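Local coordinates for CELL WALL surface anchor family protein (Streptococcus pneumoniae, PDB 3ZGH) that is a virulence-associated serine-rich repeat surface protein of the pneumococcus whose basic region, the domain in this structure, binds keratin 10, at residues N53-L58 / V161-G165. Residues are numbered along the deposited sequence; the frame is centred on the assembly and turned at random.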
ATOM      1  N   ASN A  53       0.666  13.999  -7.642  1.00 24.49           N
ATOM      2  CA  ASN A  53       0.970  15.314  -7.134  1.00 24.73           C
ATOM      3  C   ASN A  53       0.188  16.288  -8.012  1.00 26.93           C
ATOM      4  O   ASN A  53       0.458  16.394  -9.237  1.00 27.24           O
ATOM      5  CB  ASN A  53       2.462  15.516  -7.262  1.00 24.46           C
ATOM      6  CG  ASN A  53       2.916  16.901  -6.853  1.00 28.02           C
ATOM      7  OD1 ASN A  53       2.150  17.860  -6.877  1.00 28.03           O
ATOM      8  ND2 ASN A  53       4.206  17.014  -6.535  1.00 30.29           N
ATOM      9  N   ASP A  54      -0.804  16.966  -7.429  1.00 27.99           N
ATOM     10  CA  ASP A  54      -1.558  17.970  -8.187  1.00 31.03           C
ATOM     11  C   ASP A  54      -1.157  19.376  -7.788  1.00 33.10           C
ATOM     12  O   ASP A  54      -1.854  20.326  -8.116  1.00 33.99           O
ATOM     13  CB  ASP A  54      -3.054  17.794  -7.988  1.00 34.06           C
ATOM     14  CG  ASP A  54      -3.486  17.992  -6.534  1.00 37.98           C
ATOM     15  OD1 ASP A  54      -2.708  18.560  -5.747  1.00 35.61           O
ATOM     16  OD2 ASP A  54      -4.604  17.572  -6.174  1.00 42.84           O
ATOM     17  N   GLY A  55      -0.037  19.512  -7.074  1.00 34.10           N
ATOM     18  CA  GLY A  55       0.421  20.824  -6.628  1.00 35.71           C
ATOM     19  C   GLY A  55      -0.084  21.245  -5.244  1.00 34.47           C
ATOM     20  O   GLY A  55       0.581  22.015  -4.571  1.00 35.47           O
ATOM     21  N   SER A  56      -1.242  20.744  -4.824  1.00 32.22           N
ATOM     22  CA  SER A  56      -1.784  21.045  -3.495  1.00 35.43           C
ATOM     23  C   SER A  56      -1.522  19.905  -2.508  1.00 30.97           C
ATOM     24  O   SER A  56      -1.282  20.153  -1.318  1.00 29.75           O
ATOM     25  CB  SER A  56      -3.287  21.286  -3.570  1.00 44.69           C
ATOM     26  OG  SER A  56      -3.524  22.476  -4.300  1.00 52.20           O
ATOM     27  N   LYS A  57      -1.571  18.666  -3.012  1.00 25.26           N
ATOM     28  CA  LYS A  57      -1.391  17.508  -2.170  1.00 27.18           C
ATOM     29  C   LYS A  57      -0.826  16.334  -2.951  1.00 25.65           C
ATOM     30  O   LYS A  57      -0.900  16.292  -4.207  1.00 27.43           O
ATOM     31  CB  LYS A  57      -2.727  17.110  -1.547  1.00 30.98           C
ATOM     32  CG  LYS A  57      -3.798  16.754  -2.586  1.00 35.97           C
ATOM     33  CD  LYS A  57      -5.149  16.539  -1.932  1.00 44.16           C
ATOM     34  CE  LYS A  57      -6.206  16.061  -2.931  1.00 50.64           C
ATOM     35  NZ  LYS A  57      -6.449  17.106  -3.971  1.00 55.20           N
ATOM     36  N   LEU A  58      -0.246  15.393  -2.224  1.00 23.58           N
ATOM     37  CA  LEU A  58       0.051  14.098  -2.794  1.00 24.04           C
ATOM     38  C   LEU A  58      -1.103  13.174  -2.434  1.00 24.99           C
ATOM     39  O   LEU A  58      -1.559  13.190  -1.273  1.00 27.46           O
ATOM     40  CB  LEU A  58       1.321  13.510  -2.197  1.00 26.83           C
ATOM     41  CG  LEU A  58       2.664  14.189  -2.471  1.00 29.91           C
ATOM     42  CD1 LEU A  58       3.824  13.421  -1.784  1.00 25.07           C
ATOM     43  CD2 LEU A  58       2.903  14.322  -3.997  1.00 28.61           C
ATOM     44  N   VAL A 161      -1.620  13.844   1.420  1.00 27.47           N
ATOM     45  CA  VAL A 161      -0.645  14.572   2.254  1.00 27.82           C
ATOM     46  C   VAL A 161      -0.517  15.964   1.654  1.00 30.06           C
ATOM     47  O   VAL A 161      -0.195  16.088   0.466  1.00 28.70           O
ATOM     48  CB  VAL A 161       0.750  13.893   2.247  1.00 30.21           C
ATOM     49  CG1 VAL A 161       1.696  14.620   3.178  1.00 33.28           C
ATOM     50  CG2 VAL A 161       0.664  12.389   2.661  1.00 31.65           C
ATOM     51  N   PRO A 162      -0.754  17.014   2.462  1.00 32.64           N
ATOM     52  CA  PRO A 162      -0.662  18.367   1.905  1.00 33.42           C
ATOM     53  C   PRO A 162       0.756  18.691   1.461  1.00 32.38           C
ATOM     54  O   PRO A 162       1.723  18.278   2.116  1.00 33.65           O
ATOM     55  CB  PRO A 162      -1.061  19.283   3.080  1.00 37.22           C
ATOM     56  CG  PRO A 162      -1.787  18.380   4.068  1.00 37.64           C
ATOM     57  CD  PRO A 162      -1.207  17.002   3.870  1.00 35.62           C
ATOM     58  N   ILE A 163       0.874  19.455   0.376  1.00 30.10           N
ATOM     59  CA  ILE A 163       2.156  19.985  -0.081  1.00 30.11           C
ATOM     60  C   ILE A 163       2.271  21.443   0.381  1.00 31.38           C
ATOM     61  O   ILE A 163       1.376  22.265   0.122  1.00 31.97           O
ATOM     62  CB  ILE A 163       2.254  19.909  -1.623  1.00 29.19           C
ATOM     63  CG1 ILE A 163       2.324  18.435  -2.071  1.00 27.83           C
ATOM     64  CG2 ILE A 163       3.474  20.718  -2.160  1.00 26.91           C
ATOM     65  CD1 ILE A 163       2.067  18.216  -3.557  1.00 26.28           C
ATOM     66  N   THR A 164       3.382  21.787   1.035  1.00 31.65           N
ATOM     67  CA  THR A 164       3.526  23.109   1.630  1.00 30.98           C
ATOM     68  C   THR A 164       4.756  23.838   1.119  1.00 34.02           C
ATOM     69  O   THR A 164       5.086  24.937   1.594  1.00 33.41           O
ATOM     70  CB  THR A 164       3.625  23.013   3.181  1.00 41.63           C
ATOM     71  OG1 THR A 164       4.838  22.332   3.550  1.00 39.86           O
ATOM     72  CG2 THR A 164       2.412  22.249   3.765  1.00 42.33           C
ATOM     73  N   GLY A 165       5.434  23.253   0.138  1.00 35.10           N
ATOM     74  CA  GLY A 165       6.692  23.823  -0.311  1.00 37.21           C
ATOM     75  C   GLY A 165       7.384  22.876  -1.273  1.00 37.32           C
ATOM     76  O   GLY A 165       6.761  21.988  -1.856  1.00 35.23           O
TER
HETATM   77  O   HOH W   1       1.095  24.131  -1.912  1.00 64.02           O
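Two neighbouring strands of the antiparallel sheet meet here at one end of the sheet, where the hairpin turn joining strands 43-53 and 57-65 lies beside the tail of strand 154-162. Leu58 and Val161 form a hydrogen-bonded pair: Leu58 N reaches Val161 O and Val161 N reaches Leu58 O, both at 2.8 Å. One step toward the turn, Lys57 faces Pro162 as a non-hydrogen-bonded pair, a position where a proline, with no NH to give, costs the pairing nothing. Just past the strand end the backbone link goes on, with Ile163 N donating to Ser56 O at 2.8 Å and nearly straight. Beyond it a water donates to Ile163 O (2.8 Å) and more weakly to Gly55 O (3.4 Å).

The Ile163 side chain points toward the turn and lies against it, its CD1 3.5 Å from Lys57 C, 4.0 Å from Leu58 CD2 and 3.3 Å from Asn53 OD1, while Leu58 and Val161 share a buried sheet face against Leu103. The turn is held by its own side chains: Asn53 OD1 accepts from Gly55 N (2.7 Å) in an Asx turn, and Asp54 OD1 takes Ser56 N (2.8 Å) and Lys57 N (3.0 Å). Lys57 starts out on the same sheet face as Pro162, but the end of its side chain leads away from the neighbouring strand, and its NZ forms a salt bridge to Asp54 OD2 at 2.9 Å. The result is a tight beta-hairpin with consecutive Asx turns, its second strand paired with one 103 residues later, which joins distant parts of the chain in the antiparallel sheet of this MSCRAMM-type adhesin domain.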